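Local coordinates for UDP-glucose 4-epimerase (Brucella ovis, PDB 4WOK), which probably catalyses the NAD-dependent interconversion of UDP-glucose and UDP-galactose by inverting the sugar at C4, at residues R115-N121 / Y169-Y173; Y178-A184 / R231-T237; T228-D232 / D295-A301. The protein carries 2 engineered substitutions. One frame throughout, in Å; residues are numbered along the deposited sequence.

Contact 1: R115-N121 / Y169-Y173; sequences RLTRTQN and YGLRY
R115 lays its side chain over the ring of Y169 where helices 96-116 and 150-169 end, just before the neighbouring parallel strands 121-125 and 172-177 of the Rossmann-type sheet. R115 CB lies near Y169 CB, at 4.2 Å. A chi1 of 71° sets CG between the backbone N and the carbonyl carbon, and the chain then runs extended to NE. R115 CD sits over the middle of the Y169 ring in a CH-pi contact, 3.4 Å from Y169 CD2. NE passes over Y169 CE2 and CZ. The guanidinium lies nearly flat in a cation-pi contact, offset toward Y169 OH, planes 17° apart, with R115 NH1 beside Y169 CE1. R115 NE also salt-bridges D112.

A Schellman motif with R118 at C-prime ends helix 96-116. In the sheet N121 pairs with R172. The Q120 amide stacks on one face of the R172 guanidinium, planes 15° apart. Q120 OE1 takes a weak bond from R172 N at 3.0 Å. Q120 NE2 points at G170 O, but the bond is modelled doubtfully short. N121 ND2 is held by V78 O. N121 OD1 takes two weak bonds, from R172 NE at 3.1 Å and R172 NH2 at 3.2 Å.

Contact 2: Y178-A184 / R231-T237; sequences YFNASGA and RDYIHVT. With NAD (nicotinamide-adenine-dinucleotide), chain B.
With chi1 at -62°, N180 swings CG to the side of its own backbone N, and ND2 reaches D232 O at 3.0 Å. The donor lies above the plane of that carbonyl. D232 O also takes a weak bond from N180 N. Y233 has a similar first torsion, which keeps its ring alongside N180. N180 ND2 lies over one face of the Y233 ring, near its rim; the planes are 26° apart.

H235 CG is anti to the backbone N, chi1 -163°, and G183 CA packs over a face of the imidazole. H235 ND1 accepts from T237 N at 3.0 Å in the ring plane, so H235 is the N-cap of helix 236-251. T325 OG1 bonds to H235 NE2.

The backbones pair in parallel. I234 N reaches N180 O at 2.9 Å, S182 N reaches I234 O at 2.9 Å, and V236 N reaches S182 O at 2.8 Å. F179 CD2 lies 3.4 Å from D232 CB, and a water joins F179 N to D232 OD2, weakly at OD2. D232 OD2 takes its main bond from A301 N.

A181 N donates to NAD O7N at 2.9 Å, which helps hold the carboxamide. Y178 CE2 comes within 3.4 Å of NAD C5N, while Y178 OH bonds to S125 OG. Residues 178-181 line the nicotinamide pocket of this NAD-dependent epimerase/dehydratase fold, with strand 233-235 paired beside them.

Contact 3: T228-D232 / D295-A301; sequences TCIRD and DPPALYA
R231 grips P296 O end-on with two nitrogens, NH1 at 3.0 Å and NH2 at 2.8 Å. The oxygen lies in the guanidinium plane. A bend at chi2, -74°, folds the chain so that NH1 can also donate to its neighbour I230 O at 2.8 Å. R231 NH2 adds a long, weak salt bridge to D295 OD2, 3.3 Å, and a water joins NH2 to D295 OD1. D295 OD2 has a further partner in Y222 OH. At the far end A301 N donates to D232 OD2 at 2.8 Å, coming from above the carboxylate plane. A water spans D232 OD2 and A301 O.

Between these ends the backbones join in a single bridge, I230 with A298. I230 N donates to P297 O at 2.7 Å, and L299 N to I230 O at 3.0 Å. L299 N and R231 NH1 meet that oxygen from opposite faces of its plane. The loop 295-301 thus runs beside strand 230-235, whose R231 also bonds through its backbone to T267 of the mixed three-stranded sheet. Further along, a water links D232 N to L299 O.

The L299 side chain lies alongside R231, with CD1 over the centre of one guanidinium face. C229 SG covers the opposite face. The D232 carboxylate stands nearly upright to the Y300 ring and touches Y300 CB. I230 CB packs on A298 CB at 3.9 Å.

In the fold
Contacts 2 and 3 share R231 and D232 on strand 230-235, and their centres are 14 Å apart. D232 belongs to both, facing N180 with its backbone and the 295-301 loop with its side chain. The F179 ring also packs on the 295-301 loop, with F179 CE2 3.8 Å from Y300 CA. Contact 2 borders NAD directly, and the A181 side chain is about 8 Å from the bound zinc ion. Contact 3 is one step further out, with the D232 side chain about 10 Å from NAD. Contact 1 stands apart, its centre about 29 Å from that of contact 2 and 37 Å from that of contact 3. Strand 172-177 leads from contact 1 toward strand 180-182 of contact 2.

Contact 1: R115-N121 / Y169-Y173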
loop_
_atom_site.group_PDB
_atom_site.type_symbol
_atom_site.label_atom_id
_atom_site.label_comp_id
_atom_site.label_asym_id
_atom_site.label_seq_id
_atom_site.Cartn_x
_atom_site.Cartn_y
_atom_site.Cartn_z
ATOM N N ARG A 115 15.210 -0.272 17.542
ATOM C CA ARG A 115 16.278 0.453 18.233
ATOM C C ARG A 115 16.935 -0.431 19.286
ATOM O O ARG A 115 18.151 -0.308 19.528
ATOM C CB ARG A 115 15.769 1.753 18.875
ATOM C CG ARG A 115 14.856 1.557 20.109
ATOM C CD ARG A 115 14.283 2.881 20.588
ATOM N NE ARG A 115 13.258 2.697 21.614
ATOM C CZ ARG A 115 13.501 2.714 22.921
ATOM N NH1 ARG A 115 14.730 2.926 23.364
ATOM N NH2 ARG A 115 12.511 2.539 23.790
ATOM N N LEU A 116 16.164 -1.338 19.891
ATOM C CA LEU A 116 16.719 -2.160 20.967
ATOM C C LEU A 116 17.545 -3.328 20.425
ATOM O O LEU A 116 18.219 -4.023 21.184
ATOM C CB LEU A 116 15.608 -2.682 21.879
ATOM C CG LEU A 116 14.822 -1.590 22.625
ATOM C CD1 LEU A 116 13.598 -2.189 23.325
ATOM C CD2 LEU A 116 15.735 -0.843 23.621
ATOM N N THR A 117 17.520 -3.537 19.113
ATOM C CA THR A 117 18.335 -4.602 18.541
ATOM C C THR A 117 19.367 -4.024 17.560
ATOM O O THR A 117 20.057 -4.770 16.873
ATOM C CB THR A 117 17.457 -5.667 17.831
ATOM O OG1 THR A 117 16.706 -5.061 16.768
ATOM C CG2 THR A 117 16.463 -6.312 18.833
ATOM N N ARG A 118 19.459 -2.696 17.509
ATOM C CA ARG A 118 20.327 -1.998 16.549
ATOM C C ARG A 118 19.971 -2.439 15.137
ATOM O O ARG A 118 20.825 -2.492 14.251
ATOM C CB ARG A 118 21.814 -2.250 16.841
ATOM N N THR A 119 18.703 -2.780 14.937
ATOM C CA THR A 119 18.212 -3.049 13.601
ATOM C C THR A 119 17.852 -1.705 12.990
ATOM O O THR A 119 16.949 -1.035 13.442
ATOM C CB THR A 119 17.004 -3.999 13.611
ATOM O OG1 THR A 119 17.418 -5.279 14.106
ATOM C CG2 THR A 119 16.447 -4.163 12.200
ATOM N N GLN A 120 18.561 -1.312 11.946
ATOM C CA GLN A 120 18.626 0.099 11.603
ATOM C C GLN A 120 17.675 0.640 10.547
ATOM O O GLN A 120 17.154 1.744 10.694
ATOM C CB GLN A 120 20.050 0.439 11.151
ATOM C CG GLN A 120 20.761 1.358 12.115
ATOM C CD GLN A 120 20.189 2.759 12.101
ATOM O OE1 GLN A 120 19.256 3.058 11.354
ATOM N NE2 GLN A 120 20.759 3.634 12.923
ATOM N N ASN A 121 17.475 -0.096 9.466
ATOM C CA ASN A 121 16.831 0.499 8.304
ATOM C C ASN A 121 15.332 0.187 8.161
ATOM O O ASN A 121 14.972 -0.935 7.832
ATOM C CB ASN A 121 17.572 0.042 7.057
ATOM C CG ASN A 121 19.021 0.521 7.047
ATOM O OD1 ASN A 121 19.298 1.670 7.377
ATOM N ND2 ASN A 121 19.945 -0.361 6.684
ATOM N N TYR A 169 17.325 8.155 18.377
ATOM C CA TYR A 169 17.984 6.858 18.366
ATOM C C TYR A 169 18.791 6.604 17.105
ATOM O O TYR A 169 19.394 5.544 16.969
ATOM C CB TYR A 169 16.956 5.743 18.520
ATOM C CG TYR A 169 15.969 5.972 19.657
ATOM C CD1 TYR A 169 16.399 6.039 20.974
ATOM C CD2 TYR A 169 14.610 6.097 19.405
ATOM C CE1 TYR A 169 15.497 6.241 22.026
ATOM C CE2 TYR A 169 13.702 6.293 20.451
ATOM C CZ TYR A 169 14.159 6.365 21.753
ATOM O OH TYR A 169 13.267 6.563 22.791
ATOM N N GLY A 170 18.779 7.552 16.181
ATOM C CA GLY A 170 19.503 7.376 14.933
ATOM C C GLY A 170 18.885 6.357 13.984
ATOM O O GLY A 170 19.572 5.820 13.110
ATOM N N LEU A 171 17.597 6.066 14.145
ATOM C CA LEU A 171 16.949 5.183 13.184
ATOM C C LEU A 171 16.940 5.869 11.809
ATOM O O LEU A 171 16.813 7.089 11.690
ATOM C CB LEU A 171 15.531 4.790 13.642
ATOM C CG LEU A 171 15.427 3.907 14.903
ATOM C CD1 LEU A 171 13.974 3.450 15.192
ATOM C CD2 LEU A 171 16.349 2.687 14.864
ATOM N N ARG A 172 17.152 5.062 10.770
ATOM C CA ARG A 172 17.140 5.558 9.397
ATOM C C ARG A 172 15.914 5.016 8.681
ATOM O O ARG A 172 15.565 3.842 8.849
ATOM C CB ARG A 172 18.410 5.151 8.652
ATOM C CG ARG A 172 19.691 5.683 9.302
ATOM C CD ARG A 172 20.931 5.405 8.462
ATOM N NE ARG A 172 21.192 3.977 8.299
ATOM C CZ ARG A 172 21.915 3.244 9.143
ATOM N NH1 ARG A 172 22.455 3.801 10.222
ATOM N NH2 ARG A 172 22.106 1.951 8.907
ATOM N N TYR A 173 15.259 5.846 7.878
ATOM C CA TYR A 173 13.993 5.404 7.310
ATOM C C TYR A 173 13.637 6.038 5.995
ATOM O O TYR A 173 14.159 7.082 5.626
ATOM C CB TYR A 173 12.845 5.674 8.294
ATOM C CG TYR A 173 12.545 7.143 8.470
ATOM C CD1 TYR A 173 13.243 7.904 9.397
ATOM C CD2 TYR A 173 11.558 7.770 7.713
ATOM C CE1 TYR A 173 12.971 9.247 9.572
ATOM C CE2 TYR A 173 11.284 9.112 7.871
ATOM C CZ TYR A 173 11.993 9.846 8.807
ATOM O OH TYR A 173 11.724 11.186 8.977
HETATM O O HOH W 1 22.717 0.667 6.375
#

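Contact 2: Y178-A184 / R231-T237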
loop_
_atom_site.group_PDB
_atom_site.type_symbol
_atom_site.label_atom_id
_atom_site.label_comp_id
_atom_site.label_asym_id
_atom_site.label_seq_id
_atom_site.Cartn_x
_atom_site.Cartn_y
_atom_site.Cartn_z
ATOM N N TYR A 178 1.369 6.454 -0.950
ATOM C CA TYR A 178 0.657 6.193 -2.198
ATOM C C TYR A 178 -0.823 6.057 -1.906
ATOM O O TYR A 178 -1.223 5.937 -0.741
ATOM C CB TYR A 178 1.200 4.940 -2.893
ATOM C CG TYR A 178 1.327 3.729 -1.980
ATOM C CD1 TYR A 178 2.440 3.563 -1.151
ATOM C CD2 TYR A 178 0.347 2.748 -1.968
ATOM C CE1 TYR A 178 2.553 2.466 -0.323
ATOM C CE2 TYR A 178 0.454 1.640 -1.158
ATOM C CZ TYR A 178 1.556 1.505 -0.330
ATOM O OH TYR A 178 1.658 0.402 0.489
ATOM N N PHE A 179 -1.638 6.082 -2.959
ATOM C CA PHE A 179 -3.090 6.040 -2.787
ATOM C C PHE A 179 -3.686 4.629 -2.840
ATOM O O PHE A 179 -4.136 4.102 -1.818
ATOM C CB PHE A 179 -3.770 6.920 -3.844
ATOM C CG PHE A 179 -3.869 8.373 -3.455
ATOM C CD1 PHE A 179 -4.712 8.771 -2.421
ATOM C CD2 PHE A 179 -3.124 9.339 -4.118
ATOM C CE1 PHE A 179 -4.814 10.107 -2.059
ATOM C CE2 PHE A 179 -3.221 10.675 -3.767
ATOM C CZ PHE A 179 -4.070 11.060 -2.734
ATOM N N ASN A 180 -3.720 4.037 -4.031
ATOM C CA ASN A 180 -4.389 2.755 -4.224
ATOM C C ASN A 180 -3.516 1.709 -4.876
ATOM O O ASN A 180 -3.178 1.820 -6.056
ATOM C CB ASN A 180 -5.652 2.919 -5.080
ATOM C CG ASN A 180 -6.681 3.826 -4.440
ATOM O OD1 ASN A 180 -7.259 3.492 -3.406
ATOM N ND2 ASN A 180 -6.938 4.968 -5.069
ATOM N N ALA A 181 -3.189 0.673 -4.113
ATOM C CA ALA A 181 -2.474 -0.477 -4.644
ATOM C C ALA A 181 -3.410 -1.285 -5.521
ATOM O O ALA A 181 -4.534 -1.554 -5.131
ATOM C CB ALA A 181 -1.947 -1.336 -3.522
ATOM N N SER A 182 -2.943 -1.707 -6.684
ATOM C CA SER A 182 -3.808 -2.413 -7.613
ATOM C C SER A 182 -3.035 -3.436 -8.441
ATOM O O SER A 182 -1.813 -3.545 -8.331
ATOM C CB SER A 182 -4.513 -1.413 -8.531
ATOM O OG SER A 182 -3.567 -0.620 -9.228
ATOM N N GLY A 183 -3.760 -4.173 -9.275
ATOM C CA GLY A 183 -3.174 -5.199 -10.111
ATOM C C GLY A 183 -2.739 -6.400 -9.290
ATOM O O GLY A 183 -3.167 -6.586 -8.139
ATOM N N ALA A 184 -1.892 -7.225 -9.897
ATOM C CA ALA A 184 -1.351 -8.407 -9.238
ATOM C C ALA A 184 -0.122 -8.848 -10.011
ATOM O O ALA A 184 0.139 -8.333 -11.102
ATOM C CB ALA A 184 -2.388 -9.525 -9.173
ATOM N N ARG A 231 -9.129 9.039 -9.279
ATOM C CA ARG A 231 -8.270 8.654 -8.151
ATOM C C ARG A 231 -6.970 8.071 -8.686
ATOM O O ARG A 231 -6.779 7.974 -9.905
ATOM C CB ARG A 231 -8.995 7.662 -7.236
ATOM C CG ARG A 231 -10.277 8.211 -6.597
ATOM C CD ARG A 231 -9.948 9.199 -5.486
ATOM N NE ARG A 231 -11.127 9.725 -4.797
ATOM C CZ ARG A 231 -11.713 10.882 -5.096
ATOM N NH1 ARG A 231 -11.243 11.625 -6.089
ATOM N NH2 ARG A 231 -12.773 11.294 -4.410
ATOM N N ASP A 232 -6.090 7.659 -7.778
ATOM C CA ASP A 232 -4.704 7.363 -8.123
ATOM C C ASP A 232 -4.400 5.890 -7.914
ATOM O O ASP A 232 -4.518 5.386 -6.793
ATOM C CB ASP A 232 -3.779 8.224 -7.270
ATOM C CG ASP A 232 -2.368 8.273 -7.798
ATOM O OD1 ASP A 232 -2.049 7.555 -8.768
ATOM O OD2 ASP A 232 -1.574 9.044 -7.231
ATOM N N TYR A 233 -4.010 5.199 -8.977
ATOM C CA TYR A 233 -3.771 3.760 -8.881
ATOM C C TYR A 233 -2.349 3.382 -9.264
ATOM O O TYR A 233 -1.838 3.816 -10.289
ATOM C CB TYR A 233 -4.770 2.998 -9.757
ATOM C CG TYR A 233 -6.203 3.314 -9.385
ATOM C CD1 TYR A 233 -6.865 4.396 -9.956
ATOM C CD2 TYR A 233 -6.878 2.558 -8.437
ATOM C CE1 TYR A 233 -8.166 4.704 -9.604
ATOM C CE2 TYR A 233 -8.180 2.862 -8.076
ATOM C CZ TYR A 233 -8.816 3.936 -8.663
ATOM O OH TYR A 233 -10.108 4.248 -8.303
ATOM N N ILE A 234 -1.715 2.563 -8.438
ATOM C CA ILE A 234 -0.366 2.101 -8.737
ATOM C C ILE A 234 -0.300 0.581 -8.614
ATOM O O ILE A 234 -0.837 -0.008 -7.671
ATOM C CB ILE A 234 0.690 2.779 -7.816
ATOM C CG1 ILE A 234 2.087 2.208 -8.073
ATOM C CG2 ILE A 234 0.327 2.635 -6.341
ATOM C CD1 ILE A 234 3.208 3.046 -7.459
ATOM N N HIS A 235 0.346 -0.051 -9.585
ATOM C CA HIS A 235 0.473 -1.497 -9.614
ATOM C C HIS A 235 1.309 -2.004 -8.445
ATOM O O HIS A 235 2.359 -1.439 -8.126
ATOM C CB HIS A 235 1.092 -1.939 -10.940
ATOM C CG HIS A 235 0.900 -3.392 -11.237
ATOM N ND1 HIS A 235 1.576 -4.384 -10.564
ATOM C CD2 HIS A 235 0.096 -4.020 -12.129
ATOM C CE1 HIS A 235 1.208 -5.562 -11.036
ATOM N NE2 HIS A 235 0.311 -5.369 -11.988
ATOM N N VAL A 236 0.857 -3.092 -7.833
ATOM C CA VAL A 236 1.505 -3.628 -6.638
ATOM C C VAL A 236 2.961 -4.058 -6.894
ATOM O O VAL A 236 3.814 -3.998 -5.995
ATOM C CB VAL A 236 0.690 -4.813 -6.080
ATOM C CG1 VAL A 236 0.572 -5.920 -7.125
ATOM C CG2 VAL A 236 1.290 -5.331 -4.773
ATOM N N THR A 237 3.259 -4.485 -8.117
ATOM C CA THR A 237 4.636 -4.856 -8.436
ATOM C C THR A 237 5.527 -3.621 -8.442
ATOM O O THR A 237 6.686 -3.678 -8.008
ATOM C CB THR A 237 4.733 -5.584 -9.785
ATOM O OG1 THR A 237 3.923 -6.765 -9.731
ATOM C CG2 THR A 237 6.178 -5.986 -10.072
HETATM P PA NAD B . -3.104 -6.448 3.748
HETATM O O1A NAD B . -4.071 -6.430 4.917
HETATM O O2A NAD B . -3.173 -7.429 2.615
HETATM O O5B NAD B . -1.568 -6.781 4.477
HETATM C C5B NAD B . -1.553 -6.395 5.834
HETATM C C4B NAD B . -0.673 -7.468 6.528
HETATM O O4B NAD B . -0.328 -7.047 7.854
HETATM C C3B NAD B . -1.594 -8.689 6.623
HETATM O O3B NAD B . -0.859 -9.806 6.191
HETATM C C2B NAD B . -1.915 -8.750 8.138
HETATM O O2B NAD B . -2.095 -10.048 8.548
HETATM C C1B NAD B . -0.596 -8.147 8.745
HETATM N N9A NAD B . -0.831 -7.496 10.049
HETATM C C8A NAD B . -1.809 -6.541 10.402
HETATM N N7A NAD B . -1.702 -6.143 11.675
HETATM C C5A NAD B . -0.614 -6.874 12.169
HETATM C C6A NAD B . -0.008 -6.911 13.444
HETATM N N6A NAD B . -0.496 -6.136 14.469
HETATM N N1A NAD B . 1.060 -7.716 13.655
HETATM C C2A NAD B . 1.504 -8.478 12.604
HETATM N N3A NAD B . 1.015 -8.553 11.332
HETATM C C4A NAD B . -0.053 -7.713 11.165
HETATM O O3 NAD B . -3.105 -4.877 3.407
HETATM P PN NAD B . -2.176 -4.394 2.175
HETATM O O1N NAD B . -1.099 -5.307 1.662
HETATM O O2N NAD B . -3.104 -3.588 1.336
HETATM O O5D NAD B . -1.326 -2.988 2.710
HETATM C C5D NAD B . -0.478 -3.243 3.718
HETATM C C4D NAD B . 0.263 -1.929 3.968
HETATM O O4D NAD B . 0.091 -1.046 2.785
HETATM C C3D NAD B . -0.403 -1.183 5.142
HETATM O O3D NAD B . 0.620 -0.472 5.763
HETATM C C2D NAD B . -1.352 -0.238 4.397
HETATM O O2D NAD B . -1.649 0.922 5.068
HETATM C C1D NAD B . -0.381 0.170 3.264
HETATM N N1N NAD B . -1.200 0.867 2.149
HETATM C C2N NAD B . -2.013 0.064 1.354
HETATM C C3N NAD B . -2.770 0.685 0.327
HETATM C C7N NAD B . -3.655 -0.171 -0.539
HETATM O O7N NAD B . -4.301 0.334 -1.462
HETATM N N7N NAD B . -3.725 -1.526 -0.277
HETATM C C4N NAD B . -2.688 2.069 0.155
HETATM C C5N NAD B . -1.866 2.843 0.974
HETATM C C6N NAD B . -1.116 2.227 1.986
HETATM O O HOH W 2 -0.575 6.857 -5.296
#

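Contact 3: T228-D232 / D295-A301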
loop_
_atom_site.group_PDB
_atom_site.type_symbol
_atom_site.label_atom_id
_atom_site.label_comp_id
_atom_site.label_asym_id
_atom_site.label_seq_id
_atom_site.Cartn_x
_atom_site.Cartn_y
_atom_site.Cartn_z
ATOM N N THR A 228 -17.242 11.191 -13.637
ATOM C CA THR A 228 -16.995 10.314 -12.493
ATOM C C THR A 228 -15.663 10.693 -11.846
ATOM O O THR A 228 -14.803 11.300 -12.486
ATOM C CB THR A 228 -16.992 8.807 -12.878
ATOM O OG1 THR A 228 -15.810 8.476 -13.624
ATOM C CG2 THR A 228 -18.234 8.450 -13.686
ATOM N N CYS A 229 -15.485 10.343 -10.576
ATOM C CA CYS A 229 -14.337 10.880 -9.854
ATOM C C CYS A 229 -13.040 10.178 -10.233
ATOM O O CYS A 229 -13.022 9.015 -10.648
ATOM C CB CYS A 229 -14.551 10.811 -8.342
ATOM S SG CYS A 229 -13.973 9.315 -7.579
ATOM N N ILE A 230 -11.952 10.922 -10.083
ATOM C CA ILE A 230 -10.638 10.492 -10.510
ATOM C C ILE A 230 -9.776 10.195 -9.282
ATOM O O ILE A 230 -9.729 10.988 -8.340
ATOM C CB ILE A 230 -9.966 11.567 -11.388
ATOM C CG1 ILE A 230 -10.749 11.749 -12.694
ATOM C CG2 ILE A 230 -8.520 11.212 -11.663
ATOM C CD1 ILE A 230 -10.204 12.848 -13.580
ATOM N N ARG A 231 -9.129 9.039 -9.279
ATOM C CA ARG A 231 -8.270 8.654 -8.151
ATOM C C ARG A 231 -6.970 8.071 -8.686
ATOM O O ARG A 231 -6.779 7.974 -9.905
ATOM C CB ARG A 231 -8.995 7.662 -7.236
ATOM C CG ARG A 231 -10.277 8.211 -6.597
ATOM C CD ARG A 231 -9.948 9.199 -5.486
ATOM N NE ARG A 231 -11.127 9.725 -4.797
ATOM C CZ ARG A 231 -11.713 10.882 -5.096
ATOM N NH1 ARG A 231 -11.243 11.625 -6.089
ATOM N NH2 ARG A 231 -12.773 11.294 -4.410
ATOM N N ASP A 232 -6.090 7.659 -7.778
ATOM C CA ASP A 232 -4.704 7.363 -8.123
ATOM C C ASP A 232 -4.400 5.890 -7.914
ATOM O O ASP A 232 -4.518 5.386 -6.793
ATOM C CB ASP A 232 -3.779 8.224 -7.270
ATOM C CG ASP A 232 -2.368 8.273 -7.798
ATOM O OD1 ASP A 232 -2.049 7.555 -8.768
ATOM O OD2 ASP A 232 -1.574 9.044 -7.231
ATOM N N ASP A 295 -16.958 15.819 -1.706
ATOM C CA ASP A 295 -16.054 14.761 -2.143
ATOM C C ASP A 295 -15.226 15.239 -3.333
ATOM O O ASP A 295 -15.777 15.729 -4.315
ATOM C CB ASP A 295 -16.827 13.492 -2.509
ATOM C CG ASP A 295 -15.924 12.280 -2.647
ATOM O OD1 ASP A 295 -15.140 12.010 -1.717
ATOM O OD2 ASP A 295 -15.988 11.599 -3.690
ATOM N N PRO A 296 -13.896 15.094 -3.245
ATOM C CA PRO A 296 -12.963 15.592 -4.261
ATOM C C PRO A 296 -13.154 14.926 -5.608
ATOM O O PRO A 296 -13.328 13.710 -5.666
ATOM C CB PRO A 296 -11.589 15.239 -3.684
ATOM C CG PRO A 296 -11.818 15.036 -2.221
ATOM C CD PRO A 296 -13.196 14.475 -2.109
ATOM N N PRO A 297 -13.113 15.718 -6.688
ATOM C CA PRO A 297 -13.255 15.199 -8.047
ATOM C C PRO A 297 -12.024 14.419 -8.479
ATOM O O PRO A 297 -12.125 13.486 -9.277
ATOM C CB PRO A 297 -13.417 16.468 -8.902
ATOM C CG PRO A 297 -13.622 17.595 -7.916
ATOM C CD PRO A 297 -12.931 17.176 -6.674
ATOM N N ALA A 298 -10.868 14.802 -7.951
ATOM C CA ALA A 298 -9.619 14.208 -8.399
ATOM C C ALA A 298 -8.566 14.232 -7.307
ATOM O O ALA A 298 -8.363 15.245 -6.638
ATOM C CB ALA A 298 -9.103 14.921 -9.650
ATOM N N LEU A 299 -7.915 13.089 -7.130
ATOM C CA LEU A 299 -6.792 12.963 -6.209
ATOM C C LEU A 299 -5.718 12.089 -6.840
ATOM O O LEU A 299 -5.979 10.946 -7.209
ATOM C CB LEU A 299 -7.238 12.358 -4.877
ATOM C CG LEU A 299 -8.253 13.104 -4.013
ATOM C CD1 LEU A 299 -8.695 12.220 -2.852
ATOM C CD2 LEU A 299 -7.666 14.410 -3.503
ATOM N N TYR A 300 -4.513 12.626 -6.973
ATOM C CA TYR A 300 -3.386 11.832 -7.431
ATOM C C TYR A 300 -2.085 12.520 -7.035
ATOM O O TYR A 300 -2.039 13.736 -6.837
ATOM C CB TYR A 300 -3.447 11.587 -8.944
ATOM C CG TYR A 300 -3.602 12.833 -9.784
ATOM C CD1 TYR A 300 -4.853 13.407 -9.987
ATOM C CD2 TYR A 300 -2.499 13.429 -10.387
ATOM C CE1 TYR A 300 -4.999 14.547 -10.754
ATOM C CE2 TYR A 300 -2.637 14.572 -11.157
ATOM C CZ TYR A 300 -3.889 15.123 -11.339
ATOM O OH TYR A 300 -4.031 16.254 -12.107
ATOM N N ALA A 301 -1.032 11.722 -6.916
ATOM C CA ALA A 301 0.221 12.168 -6.329
ATOM C C ALA A 301 1.253 12.591 -7.368
ATOM O O ALA A 301 1.270 12.081 -8.486
ATOM C CB ALA A 301 0.796 11.066 -5.453
HETATM O O HOH W 3 -13.438 9.914 -1.885
HETATM O O HOH W 4 -6.566 8.521 -5.178
HETATM O O HOH W 5 0.430 9.404 -9.074
#